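Local coordinates for protein PorB (Corynebacterium glutamicum, PDB 2VQG) that probably forms an anion-selective, alpha-helical porin channel in the outer envelope of this bacterium, at residues A[38-44]-A[84-88]; A[29-34]-A[47-51]. All coordinates share one frame; numbering follows the deposited sequence. Where two conformers were deposited one is given.

Interaction 1: A[38-44]-A[84-88]; sequences GQYNREL and VKADT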
ATOM      1  N   GLY A  38     -11.294   6.610  -5.391  1.00 30.93           N
ATOM      2  CA  GLY A  38     -10.693   7.669  -6.211  1.00 30.00           C
ATOM      3  C   GLY A  38      -9.286   7.981  -5.757  1.00 29.31           C
ATOM      4  O   GLY A  38      -8.748   9.058  -6.029  1.00 29.34           O
ATOM      5  N   GLN A  39      -8.692   7.031  -5.045  1.00 28.56           N
ATOM      6  CA  GLN A  39      -7.387   7.221  -4.485  1.00 27.56           C
ATOM      7  C   GLN A  39      -6.331   7.025  -5.561  1.00 26.74           C
ATOM      8  O   GLN A  39      -6.437   6.122  -6.394  1.00 26.90           O
ATOM      9  CB  GLN A  39      -7.187   6.223  -3.349  1.00 27.81           C
ATOM     10  CG  GLN A  39      -6.210   6.639  -2.306  1.00 27.57           C
ATOM     11  CD  GLN A  39      -6.080   5.587  -1.217  1.00 27.60           C
ATOM     12  OE1 GLN A  39      -6.441   4.430  -1.425  1.00 23.97           O
ATOM     13  NE2 GLN A  39      -5.565   5.986  -0.049  1.00 25.55           N
ATOM     14  N   TYR A  40      -5.324   7.891  -5.542  1.00 26.00           N
ATOM     15  CA  TYR A  40      -4.143   7.727  -6.372  1.00 25.32           C
ATOM     16  C   TYR A  40      -3.153   6.817  -5.689  1.00 24.72           C
ATOM     17  O   TYR A  40      -3.179   6.695  -4.458  1.00 24.78           O
ATOM     18  CB  TYR A  40      -3.498   9.084  -6.627  1.00 26.17           C
ATOM     19  CG  TYR A  40      -4.296   9.905  -7.610  1.00 27.14           C
ATOM     20  CD1 TYR A  40      -4.287   9.591  -8.966  1.00 27.44           C
ATOM     21  CD2 TYR A  40      -5.074  10.979  -7.186  1.00 27.49           C
ATOM     22  CE1 TYR A  40      -5.022  10.315  -9.875  1.00 28.42           C
ATOM     23  CE2 TYR A  40      -5.819  11.727  -8.097  1.00 28.41           C
ATOM     24  CZ  TYR A  40      -5.791  11.386  -9.442  1.00 28.77           C
ATOM     25  OH  TYR A  40      -6.528  12.116 -10.369  1.00 28.35           O
ATOM     26  N   ASN A  41      -2.268   6.207  -6.476  1.00 23.12           N
ATOM     27  CA  ASN A  41      -1.175   5.387  -5.943  1.00 21.92           C
ATOM     28  C   ASN A  41      -0.455   6.102  -4.785  1.00 21.25           C
ATOM     29  O   ASN A  41      -0.338   5.562  -3.674  1.00 20.08           O
ATOM     30  CB  ASN A  41      -0.202   5.012  -7.084  1.00 21.95           C
ATOM     31  CG  ASN A  41       1.025   4.233  -6.598  1.00 21.48           C
ATOM     32  OD1 ASN A  41       1.690   4.623  -5.629  1.00 20.97           O
ATOM     33  ND2 ASN A  41       1.345   3.144  -7.291  1.00 17.67           N
ATOM     34  N   ARG A  42      -0.011   7.331  -5.046  0.50 21.03           N
ATOM     35  CA  ARG A  42       0.740   8.106  -4.058  0.50 21.28           C
ATOM     36  C   ARG A  42       0.016   8.240  -2.716  0.50 20.81           C
ATOM     37  O   ARG A  42       0.644   8.135  -1.656  0.50 21.36           O
ATOM     38  CB  ARG A  42       1.066   9.500  -4.623  0.50 20.98           C
ATOM     39  CG  ARG A  42       2.202  10.200  -3.898  0.50 22.12           C
ATOM     40  CD  ARG A  42       2.410  11.628  -4.394  0.50 22.22           C
ATOM     41  NE  ARG A  42       3.327  11.725  -5.536  0.50 25.14           N
ATOM     42  CZ  ARG A  42       2.972  12.062  -6.783  0.50 25.79           C
ATOM     43  NH1 ARG A  42       1.706  12.332  -7.075  0.50 26.35           N
ATOM     44  NH2 ARG A  42       3.892  12.136  -7.743  0.50 25.50           N
ATOM     45  N   GLU A  43      -1.295   8.469  -2.770  1.00 20.60           N
ATOM     46  CA  GLU A  43      -2.130   8.637  -1.570  1.00 20.89           C
ATOM     47  C   GLU A  43      -2.219   7.353  -0.751  1.00 19.67           C
ATOM     48  O   GLU A  43      -2.118   7.379   0.480  1.00 18.35           O
ATOM     49  CB  GLU A  43      -3.539   9.072  -1.948  1.00 20.78           C
ATOM     50  CG  GLU A  43      -3.591  10.456  -2.608  1.00 23.49           C
ATOM     51  CD  GLU A  43      -4.994  10.867  -3.042  1.00 24.17           C
ATOM     52  OE1 GLU A  43      -5.818   9.994  -3.426  1.00 26.89           O
ATOM     53  OE2 GLU A  43      -5.267  12.091  -3.000  1.00 30.70           O
ATOM     54  N   LEU A  44      -2.412   6.233  -1.440  1.00 18.32           N
ATOM     55  CA  LEU A  44      -2.391   4.942  -0.735  1.00 17.25           C
ATOM     56  C   LEU A  44      -1.034   4.684  -0.065  1.00 17.69           C
ATOM     57  O   LEU A  44      -0.979   4.226   1.083  1.00 16.23           O
ATOM     58  CB  LEU A  44      -2.766   3.785  -1.684  1.00 17.58           C
ATOM     59  CG  LEU A  44      -2.642   2.359  -1.109  1.00 17.39           C
ATOM     60  CD1 LEU A  44      -3.496   2.170   0.141  1.00 17.23           C
ATOM     61  CD2 LEU A  44      -3.024   1.304  -2.160  1.00 16.13           C
ATOM     62  N   VAL A  84      -6.177   1.367  -7.277  1.00 19.67           N
ATOM     63  CA  VAL A  84      -5.874   2.793  -7.196  1.00 19.54           C
ATOM     64  C   VAL A  84      -5.464   3.309  -8.575  1.00 20.84           C
ATOM     65  O   VAL A  84      -5.074   2.520  -9.444  1.00 19.97           O
ATOM     66  CB  VAL A  84      -4.753   3.115  -6.153  1.00 19.42           C
ATOM     67  CG1 VAL A  84      -5.212   2.764  -4.724  1.00 18.20           C
ATOM     68  CG2 VAL A  84      -3.449   2.411  -6.483  1.00 17.69           C
ATOM     69  N   LYS A  85      -5.559   4.626  -8.752  1.00 22.17           N
ATOM     70  CA  LYS A  85      -5.170   5.309  -9.991  1.00 24.07           C
ATOM     71  C   LYS A  85      -3.665   5.564 -10.094  1.00 24.63           C
ATOM     72  O   LYS A  85      -2.993   5.809  -9.084  1.00 24.60           O
ATOM     73  CB  LYS A  85      -5.901   6.652 -10.096  1.00 23.83           C
ATOM     74  CG  LYS A  85      -7.420   6.563 -10.140  1.00 24.98           C
ATOM     75  CD  LYS A  85      -8.049   7.948 -10.368  1.00 25.72           C
ATOM     76  CE  LYS A  85      -8.142   8.729  -9.068  1.00 30.27           C
ATOM     77  NZ  LYS A  85      -8.833  10.039  -9.222  1.00 33.39           N
ATOM     78  N   ALA A  86      -3.148   5.533 -11.325  1.00 25.52           N
ATOM     79  CA  ALA A  86      -1.753   5.918 -11.614  1.00 26.36           C
ATOM     80  C   ALA A  86      -1.491   7.437 -11.379  1.00 27.15           C
ATOM     81  O   ALA A  86      -2.485   8.219 -11.449  1.00 27.00           O
ATOM     82  CB  ALA A  86      -1.424   5.563 -13.075  1.00 26.80           C
ATOM     83  N   ASP A  87      -0.248   7.682 -11.076  1.00 28.17           N
ATOM     84  CA  ASP A  87       0.155   9.073 -10.911  1.00 28.61           C
ATOM     85  C   ASP A  87       0.294   9.722 -12.247  1.00 29.80           C
ATOM     86  O   ASP A  87       0.806   9.090 -13.206  1.00 29.74           O
ATOM     87  CB  ASP A  87       1.487   9.083 -10.076  1.00 29.32           C
ATOM     88  CG  ASP A  87       1.433   8.684  -8.702  1.00 28.19           C
ATOM     89  OD1 ASP A  87       0.349   8.754  -8.069  1.00 28.30           O
ATOM     90  OD2 ASP A  87       2.433   8.130  -8.165  1.00 31.69           O
ATOM     91  N   THR A  88      -0.215  10.968 -12.314  1.00 29.31           N
ATOM     92  CA  THR A  88      -0.056  11.745 -13.540  1.00 30.25           C
ATOM     93  C   THR A  88       0.938  12.881 -13.378  1.00 29.78           C
ATOM     94  O   THR A  88       1.608  13.177 -12.310  1.00 30.20           O
ATOM     95  CB  THR A  88      -1.411  12.259 -14.190  1.00 29.93           C
ATOM     96  OG1 THR A  88      -2.029  13.165 -13.134  1.00 30.75           O
ATOM     97  CG2 THR A  88      -2.379  11.005 -14.108  1.00 30.07           C
TER
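A single beta bridge in this otherwise all-helical fold pairs Tyr40, the N-cap residue of helix 41-52, with Lys85 in the C-terminal tail after helix 61-80. Two backbone bonds make it: Lys85 N gives a nearly straight bond (172°) to Gln39 O at 2.9 Å, and Asn41 N reaches Lys85 O at 2.7 Å. The first turn of the helix thus lends one of its N-H groups to the tail. Lys85 then folds over the Tyr40 ring. A bend at chi3 (-82°) brings Lys85 CE above one face, 3.7 Å from the centroid of the Tyr40 ring in a CH-pi contact, while Lys85 NZ lies 3.9 Å from that centroid, an off-centre cation-pi partner. Ala86 O approaches the edge of the same ring, 3.4 Å from Tyr40 CD1. At the helix start, Asp87 OD1 takes a weak bond from Arg42 N (3.4 Å). In the Arg42 conformer given, carboxylate and guanidinium stack 10° apart, NH1 a long 4.0 Å from Asp87 OD1, a tentative arrangement because Arg42 was modelled in two positions. On the inner side, Val84 CG1 meets Leu44 CD2 at 3.7 Å and Val84 CG2 lies against Asn41 CA. Asn41 ND2 turns to Asp76 and Gln79 of helix 61-80.

Interaction 2: A[29-34]-A[47-51]; sequences LKAAGV and AIAAK. With CAC (cacodylate ion), chain M.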
ATOM      1  N   LEU A  29      -6.581  -4.100   2.723  1.00 12.85           N
ATOM      2  CA  LEU A  29      -6.266  -2.674   2.740  1.00 14.02           C
ATOM      3  C   LEU A  29      -7.464  -1.844   3.220  1.00 13.87           C
ATOM      4  O   LEU A  29      -7.272  -0.835   3.909  1.00 16.07           O
ATOM      5  CB  LEU A  29      -5.786  -2.178   1.368  1.00 14.03           C
ATOM      6  CG  LEU A  29      -4.467  -2.818   0.856  1.00 15.23           C
ATOM      7  CD1 LEU A  29      -4.211  -2.314  -0.547  1.00 17.55           C
ATOM      8  CD2 LEU A  29      -3.280  -2.501   1.752  1.00 18.02           C
ATOM      9  N   LYS A  30      -8.686  -2.256   2.865  1.00 13.33           N
ATOM     10  CA  LYS A  30      -9.881  -1.594   3.409  1.00 12.85           C
ATOM     11  C   LYS A  30      -9.962  -1.809   4.917  1.00 13.40           C
ATOM     12  O   LYS A  30     -10.217  -0.864   5.674  1.00 11.98           O
ATOM     13  CB  LYS A  30     -11.152  -2.093   2.757  1.00 12.67           C
ATOM     14  CG  LYS A  30     -11.302  -1.660   1.278  1.00 12.16           C
ATOM     15  CD  LYS A  30     -12.545  -2.237   0.673  1.00 11.45           C
ATOM     16  CE  LYS A  30     -12.855  -1.606  -0.675  1.00 15.33           C
ATOM     17  NZ  LYS A  30     -14.201  -2.044  -1.235  1.00 13.62           N
ATOM     18  N   ALA A  31      -9.780  -3.057   5.359  1.00 12.61           N
ATOM     19  CA  ALA A  31      -9.884  -3.368   6.805  1.00 12.35           C
ATOM     20  C   ALA A  31      -8.813  -2.658   7.633  1.00 14.00           C
ATOM     21  O   ALA A  31      -9.025  -2.366   8.816  1.00 13.35           O
ATOM     22  CB  ALA A  31      -9.819  -4.870   7.021  1.00 11.98           C
ATOM     23  N   ALA A  32      -7.669  -2.390   6.996  1.00 13.50           N
ATOM     24  CA  ALA A  32      -6.563  -1.677   7.627  1.00 15.26           C
ATOM     25  C   ALA A  32      -6.768  -0.155   7.625  1.00 16.06           C
ATOM     26  O   ALA A  32      -5.979   0.585   8.256  1.00 17.74           O
ATOM     27  CB  ALA A  32      -5.246  -2.034   6.936  1.00 16.04           C
ATOM     28  N   GLY A  33      -7.809   0.309   6.944  1.00 16.64           N
ATOM     29  CA  GLY A  33      -8.161   1.732   6.909  1.00 18.10           C
ATOM     30  C   GLY A  33      -7.272   2.597   6.028  1.00 19.05           C
ATOM     31  O   GLY A  33      -7.178   3.802   6.256  1.00 19.63           O
ATOM     32  N   VAL A  34      -6.609   1.992   5.036  1.00 18.46           N
ATOM     33  CA  VAL A  34      -5.672   2.727   4.168  1.00 19.15           C
ATOM     34  C   VAL A  34      -6.179   2.912   2.734  1.00 19.73           C
ATOM     35  O   VAL A  34      -5.804   3.874   2.055  1.00 20.33           O
ATOM     36  CB  VAL A  34      -4.238   2.113   4.142  1.00 18.29           C
ATOM     37  CG1 VAL A  34      -3.561   2.192   5.520  1.00 19.31           C
ATOM     38  CG2 VAL A  34      -4.241   0.646   3.622  1.00 18.65           C
ATOM     39  N   ALA A  47      -0.797   6.707   2.992  1.00 17.08           N
ATOM     40  CA  ALA A  47      -1.667   6.198   4.028  1.00 16.46           C
ATOM     41  C   ALA A  47      -1.084   4.950   4.691  1.00 16.02           C
ATOM     42  O   ALA A  47      -1.152   4.815   5.928  1.00 16.33           O
ATOM     43  CB  ALA A  47      -3.075   5.941   3.483  1.00 16.18           C
ATOM     44  N   ILE A  48      -0.513   4.045   3.886  1.00 15.51           N
ATOM     45  CA  ILE A  48       0.152   2.849   4.440  1.00 14.94           C
ATOM     46  C   ILE A  48       1.334   3.267   5.339  1.00 15.22           C
ATOM     47  O   ILE A  48       1.459   2.817   6.492  1.00 14.40           O
ATOM     48  CB  ILE A  48       0.637   1.898   3.321  1.00 15.66           C
ATOM     49  CG1 ILE A  48      -0.573   1.319   2.566  1.00 13.94           C
ATOM     50  CG2 ILE A  48       1.522   0.753   3.927  1.00 14.93           C
ATOM     51  CD1 ILE A  48      -0.190   0.586   1.253  1.00 15.06           C
ATOM     52  N   ALA A  49       2.172   4.167   4.828  1.00 15.25           N
ATOM     53  CA  ALA A  49       3.334   4.639   5.601  1.00 15.10           C
ATOM     54  C   ALA A  49       2.921   5.257   6.941  1.00 15.13           C
ATOM     55  O   ALA A  49       3.560   5.025   7.970  1.00 15.06           O
ATOM     56  CB  ALA A  49       4.157   5.677   4.762  1.00 15.72           C
ATOM     57  N   ALA A  50       1.864   6.060   6.925  1.00 15.18           N
ATOM     58  CA  ALA A  50       1.393   6.711   8.142  1.00 15.22           C
ATOM     59  C   ALA A  50       1.015   5.657   9.193  1.00 15.52           C
ATOM     60  O   ALA A  50       1.367   5.795  10.374  1.00 14.76           O
ATOM     61  CB  ALA A  50       0.243   7.608   7.845  1.00 14.77           C
ATOM     62  N   LYS A  51       0.328   4.597   8.753  1.00 15.25           N
ATOM     63  CA  LYS A  51      -0.082   3.538   9.681  1.00 15.76           C
ATOM     64  C   LYS A  51       1.085   2.621  10.082  1.00 14.60           C
ATOM     65  O   LYS A  51       1.006   1.925  11.111  1.00 14.63           O
ATOM     66  CB  LYS A  51      -1.219   2.700   9.087  1.00 16.76           C
ATOM     67  CG  LYS A  51      -2.511   3.465   8.809  1.00 21.55           C
ATOM     68  CD  LYS A  51      -3.155   3.949  10.078  1.00 27.52           C
ATOM     69  CE  LYS A  51      -4.535   4.590   9.797  1.00 31.17           C
ATOM     70  NZ  LYS A  51      -5.589   3.561   9.682  1.00 34.89           N
TER
HETATM   71 AS   CAC M1092     -14.516   0.406  -3.938  0.90 66.97          AS
HETATM   72  O1  CAC M1092     -13.045   1.164  -4.470  0.90 65.82           O
HETATM   73  O2  CAC M1092     -14.263  -1.306  -3.829  0.90 64.77           O
HETATM   74  C1  CAC M1092     -15.011   1.115  -2.175  0.90 65.96           C
HETATM   75  C2  CAC M1092     -16.011   0.741  -5.168  0.90 65.73           C
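Val34 and Ala47 bring the two backbones closest, CA to CA 5.3 Å, where the chain leaving helix 19-31 passes helix 41-52. The turn is a Schellman motif: Gly33 takes positive phi (75°), and Gly33 N and Val34 N bond back to Lys30 O and Leu29 O, which swings Val34 onto the neighbouring helix. Val34 CB lies 4.1 Å from Ala47 CB, and the two branches of the valine divide the work. The Val34 and Ile48 side chains cross at about a right angle, Val34 CG2 3.9 Å from Ile48 CG1, whereas Val34 CG1 rests on Ala47 O and lies 3.7 Å from Lys51 CG, valine and lysine sliding past each other in opposite directions. Farther in, Leu29 CD2 only grazes Ile48 CD1 at 4.4 Å; Ile48 also packs on Ala71 and Leu74 of helix 61-80, so this small apolar patch joins three helices. Lys51 curls back, bent at chi2 (-66°) and chi4 (82°), to bring its ammonium to the end of helix 19-31, where NZ makes a weak 3.3 Å bond to Ala32 O. On another side of helix 19-31, the extended chain of Lys30 carries NZ to a cacodylate ion, probably from the crystallisation liquor, and bonds its O2 at 2.7 Å.

Helix 41-52 serves both contacts: its start receives the C-terminal tail in interaction 1, and its later turns meet the end of helix 19-31 in interaction 2. Each is partly buried, but interaction 1 buries about twice the area and relies on backbone pairing, a lysine over an aromatic ring and opposite charges at the surface. Interaction 2 is mainly aliphatic, with one weak lysine bond at its exposed margin. The two meet within the linker 32-40, where Gln39 NE2 lies 3.0 Å from Val34 O, a probable hydrogen bond, and again from helix to helix, where Leu44 CD2 reaches Leu29 CD1 at 4.1 Å. Leu44 thus extends the apolar layer from Val84 to Leu29, and both contacts also lean on helix 61-80.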